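Local coordinates for SnoaL-like domain-containing protein (Kribbella flavida, PDB 5EVH) that is of unknown function but carries a SnoaL-like domain of the NTF2 clan, whose members often hold small molecules in a pocket between helices and a curved sheet, at residues T11-H16 / A76-D81; D23-M28 / A49-M54; V36-A41 / Q105-F110. All coordinates share one frame; numbering follows the deposited sequence.

In the fold
The three contacts sample a helix-on-sheet, a helix-on-helix and a strand-on-strand junction of a SnoaL-like, NTF2-type fold, their centres about 13 to 14 Å apart. Along the chain the segments run 11-16, 23-28, 36-41, 49-54, 76-81 and 105-110: contact 2 falls within the span that contact 1 joins, while contact 3 alternates with both. Contact 1 sets helix 7-20 on strand 75-84; contact 3 pairs strands 35-39 and 102-109 of the same sheet; contact 2 packs helix 24-28 against helix 47-58. Tyr15 touches Phe50, Ala27 and Met54, Phe50 reaches Cys37 and Leu106, and Tyr80 meets Ile108, so side chains of the three contacts touch one another in the interior. Contacts 1 and 3 also adjoin the second subunit.

Contact 1. Residues T11-H16 / A76-D81; sequences TALAYH and ALLMYD
Helix 11-16 lies across strand 76-81, with Ala12 facing Ala76 and His16 facing Tyr80, the two axes 9.4 Å apart at closest approach and their N-to-C directions 41° apart. The chains come closer at the start, where Ala12 CB rests 3.8 Å from Ala76 CB. The small methyls allow this near approach, and Ala12 CB also meets Leu78 CD2 at 3.9 Å. Leu13 adds a looser touch from the side, its CD2 4.3 Å from the same Leu78 methyl. One turn further on, the gap between the backbones is bridged by two rings. The CG of His16 is anti to the backbone N (chi1 178°), and the imidazole extends from the helix toward the strand. Its CE1 corner sits over the centre of one face of the Tyr80 ring, 3.3 Å above the plane. The pair is edge-to-face but tilted well short of perpendicular, with planes at 51° and centroids 4.4 Å apart. ND1 and NE2 flank this corner and stay farther from the phenol carbons. At its far end the Tyr80 ring is anchored by a hydrogen bond between OH and OE2 of Glu94, on the adjoining strand 92-99, while Leu78 CD1 abuts its edge in plane. An alanine in place of Tyr80 would probably leave the His16 ring without the aromatic face beneath CE1, deprive Glu94 of its hydroxyl partner and open a gap in the interior. Leu77 and Met79 point to the other face of the strand, where they pack on Ser68 and Ile109 of the second subunit. An N-terminal helix laid on a curved sheet is characteristic of the NTF2-like fold, whose inner face commonly forms a pocket.

Contact 2. Residues D23-M28 / A49-M54; sequences DFDTAM and AFRAFM
In the helical layer of this NTF2-like domain, short helix 24-28 and helix 47-58 meet through Phe24, Asp25, Ala27 and Met28 on one side and Phe50, Arg51 and Met54 on the other. The segment axes stay 11.7 Å apart at closest approach, with their directions at 134°, so side chains must reach across. Arg51 spans the gap with its chain extended from CG to NE, and NH1 donates to Asp25 OD1 at 3.1 Å in a salt bridge. The carboxylate oxygen lies in the guanidinium plane and is met nearly along its C-O axis, although the two flat groups are turned 70° apart; a second bond from NH2 is weak. Phe24 CB covers one face of the guanidinium, 3.4 Å from NH2, and Arg51 NE pairs with Glu55 on its own helix, so the cation probably has its charge shared between two acids. Asp23 is the N-cap of helix 24-28, where its OD1 accepts a 2.6 Å hydrogen bond from Thr26 OG1. Beneath the salt bridge the packing is apolar. The bent selenomethionine Met28 brings SE to the edge of the Phe50 ring, 4.1 Å from CD2, a Met-aromatic contact. Selenomethionine Met54 SE approaches Phe24 CD1 obliquely at 3.6 Å, but Met54 has two conformers, which makes its contacts less certain.

Contact 3. Residues V36-A41 / Q105-F110; sequences VCHAPA and QLRIIF
The guanidinium of Arg107 lies flat on the His38 ring, planes 9° apart and centres separated by 4.2 Å. The stack is offset: NH1 stands over the rim near CD2, and NH2 reaches back to His38 CB at 3.5 Å. A bend in the arginine chain at chi3 (-36°) swings NE to the histidine side. Beneath them the strands run parallel in register, joined by three backbone hydrogen bonds of 2.8 to 2.9 Å, Leu106 N to Val36 O, His38 N to Leu106 O and Ile108 N to His38 O. On the opposite face of the sheet from His38 and Arg107, Cys37 SG touches Leu106 CD2 at 4.1 Å, and Ala39 CB meets Ile108 CG2 at 3.8 Å. Beyond Ala39, Pro40 crosses Phe110 at about a right angle. Its CG stands over the centre of the aromatic ring, 3.8 Å from the centroid, a CH-pi contact, while Ile108 CG1 lies at the ring edge in plane. Phe110 N is buried here with no hydrogen-bonding partner in the model. Strand 35-39 is flanked by strand 42-45, and strand 102-109 by strand 92-99; helix 47-58 covers the Cys37 and Leu106 face through Phe50, while on the other face Arg107 packs against Leu67 of the second subunit.

Contact 1. Residues T11-H16 / A76-D81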
ATOM      1  N   THR A  11       9.464   9.649  13.283  1.00 14.86           N
ATOM      2  CA  THR A  11      10.530   9.642  12.276  1.00 14.53           C
ATOM      3  C   THR A  11       9.967   9.489  10.860  1.00 16.35           C
ATOM      4  O   THR A  11      10.375  10.205   9.915  1.00 15.89           O
ATOM      5  CB  THR A  11      11.502   8.507  12.597  1.00 18.30           C
ATOM      6  OG1 THR A  11      12.186   8.857  13.808  1.00 21.55           O
ATOM      7  CG2 THR A  11      12.499   8.301  11.481  1.00 19.49           C
ATOM      8  N   ALA A  12       9.041   8.534  10.686  1.00 13.78           N
ATOM      9  CA  ALA A  12       8.418   8.307   9.392  1.00 11.83           C
ATOM     10  C   ALA A  12       7.770   9.574   8.861  1.00 15.11           C
ATOM     11  O   ALA A  12       7.919   9.901   7.679  1.00 12.64           O
ATOM     12  CB  ALA A  12       7.366   7.176   9.536  1.00 12.12           C
ATOM     13  N   LEU A  13       6.957  10.268   9.706  1.00 11.68           N
ATOM     14  CA  LEU A  13       6.282  11.483   9.232  1.00 12.60           C
ATOM     15  C   LEU A  13       7.286  12.645   9.002  1.00 15.02           C
ATOM     16  O   LEU A  13       7.065  13.474   8.119  1.00 15.84           O
ATOM     17  CB  LEU A  13       5.204  11.922  10.222  1.00 14.04           C
ATOM     18  CG  LEU A  13       4.025  10.915  10.331  1.00 15.62           C
ATOM     19  CD1 LEU A  13       3.070  11.372  11.473  1.00 14.44           C
ATOM     20  CD2 LEU A  13       3.296  10.902   8.990  1.00 16.75           C
ATOM     21  N   ALA A  14       8.352  12.749   9.809  1.00 11.77           N
ATOM     22  CA  ALA A  14       9.350  13.814   9.588  1.00 15.80           C
ATOM     23  C   ALA A  14      10.066  13.609   8.252  1.00 17.85           C
ATOM     24  O   ALA A  14      10.250  14.567   7.477  1.00 14.12           O
ATOM     25  CB  ALA A  14      10.349  13.830  10.761  1.00 13.44           C
ATOM     26  N   TYR A  15      10.433  12.344   7.970  1.00 14.54           N
ATOM     27  CA  TYR A  15      10.978  11.932   6.681  1.00 17.16           C
ATOM     28  C   TYR A  15       9.994  12.262   5.561  1.00 15.53           C
ATOM     29  O   TYR A  15      10.341  12.915   4.574  1.00 12.81           O
ATOM     30  CB  TYR A  15      11.249  10.409   6.720  1.00 14.94           C
ATOM     31  CG  TYR A  15      11.481   9.886   5.350  1.00 13.94           C
ATOM     32  CD1 TYR A  15      12.737  10.075   4.727  1.00 15.88           C
ATOM     33  CD2 TYR A  15      10.466   9.255   4.652  1.00 19.76           C
ATOM     34  CE1 TYR A  15      12.934   9.637   3.432  1.00 15.44           C
ATOM     35  CE2 TYR A  15      10.671   8.798   3.376  1.00 22.56           C
ATOM     36  CZ  TYR A  15      11.902   9.034   2.777  1.00 24.00           C
ATOM     37  OH  TYR A  15      12.117   8.605   1.510  1.00 30.64           O
ATOM     38  N   HIS A  16       8.733  11.871   5.738  1.00 12.79           N
ATOM     39  CA  HIS A  16       7.751  12.063   4.675  1.00 15.54           C
ATOM     40  C   HIS A  16       7.575  13.545   4.372  1.00 14.04           C
ATOM     41  O   HIS A  16       7.510  13.967   3.219  1.00 15.54           O
ATOM     42  CB  HIS A  16       6.423  11.448   5.134  1.00 13.56           C
ATOM     43  CG  HIS A  16       5.320  11.613   4.148  1.00 14.64           C
ATOM     44  ND1 HIS A  16       5.222  10.830   3.013  1.00 15.47           N
ATOM     45  CD2 HIS A  16       4.276  12.486   4.108  1.00 15.69           C
ATOM     46  CE1 HIS A  16       4.148  11.205   2.325  1.00 16.89           C
ATOM     47  NE2 HIS A  16       3.568  12.207   2.963  1.00 16.95           N
ATOM     48  N   ALA A  76       6.452   1.641  11.659  1.00 12.66           N
ATOM     49  CA  ALA A  76       5.399   2.555  11.323  1.00 12.27           C
ATOM     50  C   ALA A  76       4.789   2.086  10.017  1.00 13.23           C
ATOM     51  O   ALA A  76       5.451   1.456   9.173  1.00 13.07           O
ATOM     52  CB  ALA A  76       5.918   4.025  11.203  1.00 12.38           C
ATOM     53  N   LEU A  77       3.535   2.462   9.827  1.00 11.36           N
ATOM     54  CA  LEU A  77       2.806   2.100   8.632  1.00 10.87           C
ATOM     55  C   LEU A  77       2.020   3.339   8.209  1.00 13.88           C
ATOM     56  O   LEU A  77       1.280   3.929   9.017  1.00 11.91           O
ATOM     57  CB  LEU A  77       1.875   0.896   8.949  1.00 10.96           C
ATOM     58  CG  LEU A  77       1.187   0.244   7.759  1.00 15.29           C
ATOM     59  CD1 LEU A  77       2.249  -0.362   6.768  1.00 13.41           C
ATOM     60  CD2 LEU A  77       0.224  -0.890   8.266  1.00 12.59           C
ATOM     61  N   LEU A  78       2.178   3.754   6.963  1.00 10.36           N
ATOM     62  CA  LEU A  78       1.394   4.910   6.545  1.00 17.82           C
ATOM     63  C   LEU A  78       0.936   4.776   5.109  1.00 14.41           C
ATOM     64  O   LEU A  78       1.495   4.003   4.311  1.00 13.00           O
ATOM     65  CB  LEU A  78       2.145   6.195   6.679  1.00 30.80           C
ATOM     66  CG  LEU A  78       3.564   6.254   6.274  1.00 30.59           C
ATOM     67  CD1 LEU A  78       3.496   7.079   5.059  1.00 41.46           C
ATOM     68  CD2 LEU A  78       4.181   7.079   7.335  1.00 39.53           C
HETATM   69  N   MSE A  79      -0.149   5.493   4.828  1.00 10.04           N
HETATM   70  CA  MSE A  79      -0.705   5.487   3.462  1.00  9.89           C
HETATM   71  C   MSE A  79      -0.984   6.954   3.129  1.00 12.85           C
HETATM   72  O   MSE A  79      -1.517   7.708   3.984  1.00 11.48           O
HETATM   73  CB  MSE A  79      -1.966   4.668   3.404  1.00  9.92           C
HETATM   74  CG  MSE A  79      -2.554   4.734   1.950  1.00 10.89           C
HETATM   75 SE   MSE A  79      -4.229   3.711   1.759  0.59 12.84          SE
HETATM   76  CE  MSE A  79      -3.488   1.844   1.946  1.00 10.12           C
ATOM     77  N   TYR A  80      -0.612   7.388   1.908  1.00 10.82           N
ATOM     78  CA  TYR A  80      -0.755   8.778   1.517  1.00 10.42           C
ATOM     79  C   TYR A  80      -1.177   8.829   0.057  1.00 11.50           C
ATOM     80  O   TYR A  80      -0.880   7.938  -0.738  1.00 13.08           O
ATOM     81  CB  TYR A  80       0.534   9.606   1.771  1.00 10.56           C
ATOM     82  CG  TYR A  80       1.784   9.017   1.182  1.00 10.91           C
ATOM     83  CD1 TYR A  80       2.588   8.161   1.927  1.00 16.13           C
ATOM     84  CD2 TYR A  80       2.161   9.330  -0.115  1.00 13.29           C
ATOM     85  CE1 TYR A  80       3.767   7.639   1.378  1.00 15.60           C
ATOM     86  CE2 TYR A  80       3.328   8.822  -0.680  1.00 13.57           C
ATOM     87  CZ  TYR A  80       4.113   7.963   0.078  1.00 17.08           C
ATOM     88  OH  TYR A  80       5.269   7.431  -0.474  1.00 15.83           O
ATOM     89  N   ASP A  81      -1.907   9.872  -0.287  1.00 11.92           N
ATOM     90  CA  ASP A  81      -2.211  10.100  -1.686  1.00 11.40           C
ATOM     91  C   ASP A  81      -1.079  10.952  -2.245  1.00 13.60           C
ATOM     92  O   ASP A  81      -0.451  11.716  -1.508  1.00 17.00           O
ATOM     93  CB  ASP A  81      -3.522  10.872  -1.817  1.00 14.88           C
ATOM     94  CG  ASP A  81      -3.958  11.022  -3.329  1.00 21.18           C
ATOM     95  OD1 ASP A  81      -3.751  10.036  -4.088  1.00 20.46           O
ATOM     96  OD2 ASP A  81      -4.419  12.112  -3.728  1.00 27.97           O
TER

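Contact 2. Residues D23-M28 / A49-M54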
ATOM      1  N   ASP A  23      13.035  18.730   0.414  1.00 31.02           N
ATOM      2  CA  ASP A  23      14.094  19.067   1.333  1.00 27.24           C
ATOM      3  C   ASP A  23      14.855  17.768   1.601  1.00 28.39           C
ATOM      4  O   ASP A  23      14.747  17.157   2.668  1.00 22.72           O
ATOM      5  CB  ASP A  23      13.436  19.687   2.545  1.00 25.14           C
ATOM      6  CG  ASP A  23      14.393  20.073   3.655  1.00 29.67           C
ATOM      7  OD1 ASP A  23      15.631  20.053   3.488  1.00 29.60           O
ATOM      8  OD2 ASP A  23      13.828  20.397   4.733  1.00 33.54           O
ATOM      9  N   PHE A  24      15.675  17.332   0.608  1.00 29.91           N
ATOM     10  CA  PHE A  24      16.179  15.959   0.627  1.00 28.28           C
ATOM     11  C   PHE A  24      17.301  15.745   1.604  1.00 33.19           C
ATOM     12  O   PHE A  24      17.438  14.646   2.149  1.00 35.26           O
ATOM     13  CB  PHE A  24      16.723  15.563  -0.734  1.00 40.58           C
ATOM     14  CG  PHE A  24      15.759  15.736  -1.765  1.00 35.44           C
ATOM     15  CD1 PHE A  24      14.606  14.994  -1.710  1.00 35.55           C
ATOM     16  CD2 PHE A  24      15.978  16.667  -2.805  1.00 44.79           C
ATOM     17  CE1 PHE A  24      13.650  15.196  -2.694  1.00 48.64           C
ATOM     18  CE2 PHE A  24      15.041  16.875  -3.830  1.00 49.31           C
ATOM     19  CZ  PHE A  24      13.859  16.157  -3.777  1.00 49.19           C
ATOM     20  N   ASP A  25      18.197  16.712   1.724  1.00 26.30           N
ATOM     21  CA  ASP A  25      19.227  16.576   2.732  1.00 30.89           C
ATOM     22  C   ASP A  25      18.593  16.344   4.083  1.00 27.21           C
ATOM     23  O   ASP A  25      19.081  15.513   4.859  1.00 24.72           O
ATOM     24  CB  ASP A  25      20.107  17.811   2.755  1.00 36.21           C
ATOM     25  CG  ASP A  25      21.018  17.901   1.505  1.00 48.35           C
ATOM     26  OD1 ASP A  25      21.062  16.915   0.710  1.00 50.25           O
ATOM     27  OD2 ASP A  25      21.677  18.955   1.355  1.00 51.43           O
ATOM     28  N   THR A  26      17.445  17.002   4.347  1.00 26.23           N
ATOM     29  CA  THR A  26      16.777  16.800   5.634  1.00 22.58           C
ATOM     30  C   THR A  26      16.152  15.417   5.704  1.00 18.19           C
ATOM     31  O   THR A  26      16.302  14.714   6.717  1.00 19.73           O
ATOM     32  CB  THR A  26      15.717  17.889   5.857  1.00 19.79           C
ATOM     33  OG1 THR A  26      16.405  19.159   5.833  1.00 20.79           O
ATOM     34  CG2 THR A  26      14.981  17.716   7.224  1.00 19.36           C
ATOM     35  N   ALA A  27      15.478  14.990   4.629  1.00 16.86           N
ATOM     36  CA  ALA A  27      14.871  13.657   4.614  1.00 16.46           C
ATOM     37  C   ALA A  27      15.910  12.573   4.836  1.00 19.74           C
ATOM     38  O   ALA A  27      15.671  11.624   5.604  1.00 18.07           O
ATOM     39  CB  ALA A  27      14.133  13.424   3.278  1.00 18.78           C
HETATM   40  N   MSE A  28      17.108  12.743   4.251  1.00 21.11           N
HETATM   41  CA  MSE A  28      18.142  11.718   4.328  1.00 24.91           C
HETATM   42  C   MSE A  28      18.759  11.645   5.710  1.00 27.89           C
HETATM   43  O   MSE A  28      19.391  10.646   6.039  1.00 26.80           O
HETATM   44  CB  MSE A  28      19.220  11.966   3.268  1.00 23.78           C
HETATM   45  CG  MSE A  28      18.720  11.719   1.832  1.00 23.94           C
HETATM   46 SE   MSE A  28      18.060   9.920   1.474  0.57 25.56          SE
HETATM   47  CE  MSE A  28      19.698   9.014   1.883  1.00 28.22           C
ATOM     48  N   ALA A  49      21.916   4.416  -3.218  1.00 28.76           N
ATOM     49  CA  ALA A  49      20.904   3.913  -4.143  1.00 29.50           C
ATOM     50  C   ALA A  49      19.510   4.384  -3.713  1.00 31.69           C
ATOM     51  O   ALA A  49      18.648   4.680  -4.558  1.00 29.56           O
ATOM     52  CB  ALA A  49      20.960   2.385  -4.207  1.00 26.32           C
ATOM     53  N   PHE A  50      19.259   4.450  -2.408  1.00 21.87           N
ATOM     54  CA  PHE A  50      17.924   4.882  -2.001  1.00 20.73           C
ATOM     55  C   PHE A  50      17.675   6.320  -2.474  1.00 23.89           C
ATOM     56  O   PHE A  50      16.608   6.647  -3.009  1.00 21.44           O
ATOM     57  CB  PHE A  50      17.770   4.773  -0.472  1.00 20.02           C
ATOM     58  CG  PHE A  50      16.404   5.123   0.003  1.00 18.92           C
ATOM     59  CD1 PHE A  50      15.332   4.264  -0.249  1.00 18.28           C
ATOM     60  CD2 PHE A  50      16.167   6.332   0.683  1.00 20.32           C
ATOM     61  CE1 PHE A  50      14.030   4.597   0.166  1.00 19.71           C
ATOM     62  CE2 PHE A  50      14.899   6.675   1.076  1.00 19.13           C
ATOM     63  CZ  PHE A  50      13.803   5.826   0.851  1.00 19.57           C
ATOM     64  N   ARG A  51      18.649   7.196  -2.247  1.00 25.56           N
ATOM     65  CA  ARG A  51      18.518   8.584  -2.674  1.00 28.03           C
ATOM     66  C   ARG A  51      18.287   8.684  -4.175  1.00 29.39           C
ATOM     67  O   ARG A  51      17.416   9.438  -4.633  1.00 27.25           O
ATOM     68  CB  ARG A  51      19.759   9.350  -2.250  1.00 28.15           C
ATOM     69  CG  ARG A  51      19.768  10.750  -2.767  1.00 36.69           C
ATOM     70  CD  ARG A  51      20.556  11.681  -1.879  1.00 43.08           C
ATOM     71  NE  ARG A  51      20.109  13.023  -2.253  1.00 49.75           N
ATOM     72  CZ  ARG A  51      20.326  14.111  -1.547  1.00 40.03           C
ATOM     73  NH1 ARG A  51      20.980  13.992  -0.406  1.00 35.25           N
ATOM     74  NH2 ARG A  51      19.875  15.295  -1.990  1.00 43.98           N
ATOM     75  N   ALA A  52      19.028   7.901  -4.961  1.00 25.36           N
ATOM     76  CA  ALA A  52      18.844   7.928  -6.399  1.00 29.07           C
ATOM     77  C   ALA A  52      17.438   7.496  -6.806  1.00 31.36           C
ATOM     78  O   ALA A  52      16.996   7.867  -7.885  1.00 36.05           O
ATOM     79  CB  ALA A  52      19.925   7.054  -7.087  1.00 29.86           C
ATOM     80  N   PHE A  53      16.717   6.729  -5.974  1.00 27.36           N
ATOM     81  CA  PHE A  53      15.327   6.337  -6.249  1.00 24.26           C
ATOM     82  C   PHE A  53      14.334   7.390  -5.728  1.00 23.95           C
ATOM     83  O   PHE A  53      13.424   7.811  -6.453  1.00 26.89           O
ATOM     84  CB  PHE A  53      15.067   4.943  -5.636  1.00 24.66           C
ATOM     85  CG  PHE A  53      13.627   4.633  -5.370  1.00 28.98           C
ATOM     86  CD1 PHE A  53      12.772   4.324  -6.386  1.00 32.74           C
ATOM     87  CD2 PHE A  53      13.138   4.610  -4.081  1.00 34.57           C
ATOM     88  CE1 PHE A  53      11.406   4.046  -6.121  1.00 30.50           C
ATOM     89  CE2 PHE A  53      11.793   4.313  -3.811  1.00 34.08           C
ATOM     90  CZ  PHE A  53      10.939   4.024  -4.835  1.00 32.68           C
HETATM   91  N   MSE A  54      14.511   7.841  -4.477  0.58 23.79           N
HETATM   92  CA  MSE A  54      13.508   8.708  -3.807  0.58 23.53           C
HETATM   93  C   MSE A  54      13.507  10.096  -4.429  0.58 21.73           C
HETATM   94  O   MSE A  54      12.443  10.695  -4.657  0.58 18.84           O
HETATM   95  CB  MSE A  54      13.725   8.822  -2.257  0.58 19.08           C
HETATM   96  CG  MSE A  54      15.053   9.432  -1.745  0.58 21.98           C
HETATM   97 SE   MSE A  54      15.226  11.424  -1.372  0.58 35.67          SE
HETATM   98  CE  MSE A  54      14.624  11.466   0.502  0.58 28.08           C
TER

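Contact 3. Residues V36-A41 / Q105-F110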
ATOM      1  N   VAL A  36      17.506  -0.929   3.628  1.00 17.45           N
ATOM      2  CA  VAL A  36      17.002  -1.879   2.641  1.00 19.33           C
ATOM      3  C   VAL A  36      15.614  -1.402   2.257  1.00 23.55           C
ATOM      4  O   VAL A  36      14.741  -1.266   3.132  1.00 20.92           O
ATOM      5  CB  VAL A  36      16.931  -3.297   3.221  1.00 27.50           C
ATOM      6  CG1 VAL A  36      16.273  -4.224   2.189  1.00 26.67           C
ATOM      7  CG2 VAL A  36      18.363  -3.766   3.678  1.00 26.63           C
ATOM      8  N   CYS A  37      15.404  -1.129   0.964  1.00 18.65           N
ATOM      9  CA  CYS A  37      14.118  -0.627   0.478  1.00 15.59           C
ATOM     10  C   CYS A  37      13.542  -1.673  -0.475  1.00 18.37           C
ATOM     11  O   CYS A  37      14.227  -2.127  -1.393  1.00 21.08           O
ATOM     12  CB  CYS A  37      14.264   0.742  -0.218  1.00 15.71           C
ATOM     13  SG  CYS A  37      12.699   1.299  -0.954  1.00 20.72           S
ATOM     14  N   HIS A  38      12.303  -2.088  -0.258  1.00 17.41           N
ATOM     15  CA  HIS A  38      11.647  -2.982  -1.201  1.00 16.64           C
ATOM     16  C   HIS A  38      10.593  -2.137  -1.888  1.00 21.08           C
ATOM     17  O   HIS A  38       9.658  -1.656  -1.237  1.00 19.44           O
ATOM     18  CB  HIS A  38      10.993  -4.170  -0.507  1.00 23.97           C
ATOM     19  CG  HIS A  38      11.934  -4.985   0.323  1.00 28.15           C
ATOM     20  ND1 HIS A  38      12.744  -5.973  -0.208  1.00 31.12           N
ATOM     21  CD2 HIS A  38      12.161  -4.983   1.658  1.00 26.67           C
ATOM     22  CE1 HIS A  38      13.444  -6.528   0.763  1.00 30.52           C
ATOM     23  NE2 HIS A  38      13.092  -5.959   1.905  1.00 32.13           N
ATOM     24  N   ALA A  39      10.734  -1.955  -3.183  1.00 20.05           N
ATOM     25  CA  ALA A  39       9.851  -1.060  -3.928  1.00 17.63           C
ATOM     26  C   ALA A  39       9.208  -1.862  -5.049  1.00 15.91           C
ATOM     27  O   ALA A  39       9.636  -2.999  -5.275  1.00 18.65           O
ATOM     28  CB  ALA A  39      10.676   0.104  -4.459  1.00 22.32           C
ATOM     29  N   PRO A  40       8.195  -1.333  -5.769  1.00 18.28           N
ATOM     30  CA  PRO A  40       7.493  -2.190  -6.742  1.00 23.64           C
ATOM     31  C   PRO A  40       8.397  -2.753  -7.817  1.00 26.31           C
ATOM     32  O   PRO A  40       8.200  -3.907  -8.221  1.00 25.18           O
ATOM     33  CB  PRO A  40       6.413  -1.260  -7.305  1.00 19.19           C
ATOM     34  CG  PRO A  40       6.080  -0.384  -6.088  1.00 17.17           C
ATOM     35  CD  PRO A  40       7.472  -0.067  -5.538  1.00 19.85           C
ATOM     36  N   ALA A  41       9.419  -2.023  -8.242  1.00 29.10           N
ATOM     37  CA  ALA A  41      10.301  -2.534  -9.280  1.00 33.15           C
ATOM     38  C   ALA A  41      11.411  -3.423  -8.729  1.00 40.95           C
ATOM     39  O   ALA A  41      12.123  -4.046  -9.519  1.00 41.59           O
ATOM     40  CB  ALA A  41      10.903  -1.368 -10.078  1.00 33.15           C
ATOM     41  N   GLN A 105      14.644  -0.064   7.237  1.00 16.57           N
ATOM     42  CA  GLN A 105      13.938  -0.862   6.234  1.00 18.08           C
ATOM     43  C   GLN A 105      12.707  -0.111   5.803  1.00 18.74           C
ATOM     44  O   GLN A 105      12.045   0.504   6.629  1.00 17.16           O
ATOM     45  CB  GLN A 105      13.439  -2.211   6.754  1.00 26.39           C
ATOM     46  CG  GLN A 105      14.503  -3.039   7.350  1.00 47.06           C
ATOM     47  CD  GLN A 105      13.969  -4.389   7.682  1.00 66.58           C
ATOM     48  OE1 GLN A 105      13.956  -4.794   8.852  1.00 72.83           O
ATOM     49  NE2 GLN A 105      13.477  -5.100   6.649  1.00 70.50           N
ATOM     50  N   LEU A 106      12.377  -0.197   4.519  1.00 16.77           N
ATOM     51  CA  LEU A 106      11.259   0.561   3.971  1.00 14.11           C
ATOM     52  C   LEU A 106      10.663  -0.298   2.875  1.00 18.71           C
ATOM     53  O   LEU A 106      11.376  -0.621   1.916  1.00 21.55           O
ATOM     54  CB  LEU A 106      11.728   1.908   3.417  1.00 15.42           C
ATOM     55  CG  LEU A 106      10.556   2.873   3.101  1.00 24.43           C
ATOM     56  CD1 LEU A 106      11.135   4.309   3.119  1.00 29.30           C
ATOM     57  CD2 LEU A 106       9.952   2.656   1.805  1.00 28.65           C
ATOM     58  N   ARG A 107       9.393  -0.715   3.027  1.00 12.36           N
ATOM     59  CA  ARG A 107       8.701  -1.394   1.933  1.00 14.28           C
ATOM     60  C   ARG A 107       7.623  -0.445   1.422  1.00 17.34           C
ATOM     61  O   ARG A 107       6.753  -0.014   2.195  1.00 14.34           O
ATOM     62  CB  ARG A 107       8.103  -2.745   2.348  1.00 16.98           C
ATOM     63  CG  ARG A 107       7.296  -3.365   1.173  1.00 16.27           C
ATOM     64  CD  ARG A 107       6.829  -4.868   1.439  1.00 21.98           C
ATOM     65  NE  ARG A 107       7.764  -5.748   2.197  1.00 25.85           N
ATOM     66  CZ  ARG A 107       8.636  -6.587   1.630  1.00 33.87           C
ATOM     67  NH1 ARG A 107       9.402  -7.348   2.396  1.00 35.84           N
ATOM     68  NH2 ARG A 107       8.755  -6.676   0.293  1.00 29.84           N
ATOM     69  N   ILE A 108       7.657  -0.136   0.130  1.00 12.86           N
ATOM     70  CA  ILE A 108       6.680   0.815  -0.415  1.00 12.12           C
ATOM     71  C   ILE A 108       5.869   0.161  -1.525  1.00 13.75           C
ATOM     72  O   ILE A 108       6.401  -0.614  -2.322  1.00 12.15           O
ATOM     73  CB  ILE A 108       7.342   2.123  -0.890  1.00 15.96           C
ATOM     74  CG1 ILE A 108       6.311   3.016  -1.617  1.00 14.04           C
ATOM     75  CG2 ILE A 108       8.526   1.885  -1.857  1.00 19.56           C
ATOM     76  CD1 ILE A 108       6.847   4.455  -1.777  1.00 21.46           C
ATOM     77  N   ILE A 109       4.546   0.394  -1.515  1.00  8.94           N
ATOM     78  CA  ILE A 109       3.639  -0.216  -2.507  1.00  9.06           C
ATOM     79  C   ILE A 109       2.923   0.917  -3.222  1.00 13.55           C
ATOM     80  O   ILE A 109       2.326   1.770  -2.570  1.00 10.24           O
ATOM     81  CB  ILE A 109       2.598  -1.140  -1.839  1.00  8.97           C
ATOM     82  CG1 ILE A 109       3.316  -2.198  -1.002  1.00 10.35           C
ATOM     83  CG2 ILE A 109       1.754  -1.770  -2.966  1.00  9.31           C
ATOM     84  CD1 ILE A 109       2.299  -3.166  -0.243  1.00 10.98           C
ATOM     85  N   PHE A 110       2.953   0.906  -4.554  1.00 11.44           N
ATOM     86  CA  PHE A 110       2.066   1.744  -5.336  1.00 11.97           C
ATOM     87  C   PHE A 110       1.893   1.084  -6.699  1.00 16.53           C
ATOM     88  O   PHE A 110       2.649   0.172  -7.083  1.00 15.49           O
ATOM     89  CB  PHE A 110       2.604   3.166  -5.512  1.00 14.07           C
ATOM     90  CG  PHE A 110       3.975   3.225  -6.112  1.00 18.27           C
ATOM     91  CD1 PHE A 110       5.098   3.268  -5.277  1.00 20.20           C
ATOM     92  CD2 PHE A 110       4.143   3.236  -7.485  1.00 22.07           C
ATOM     93  CE1 PHE A 110       6.417   3.335  -5.857  1.00 23.85           C
ATOM     94  CE2 PHE A 110       5.431   3.292  -8.084  1.00 24.95           C
ATOM     95  CZ  PHE A 110       6.562   3.320  -7.270  1.00 24.05           C
TER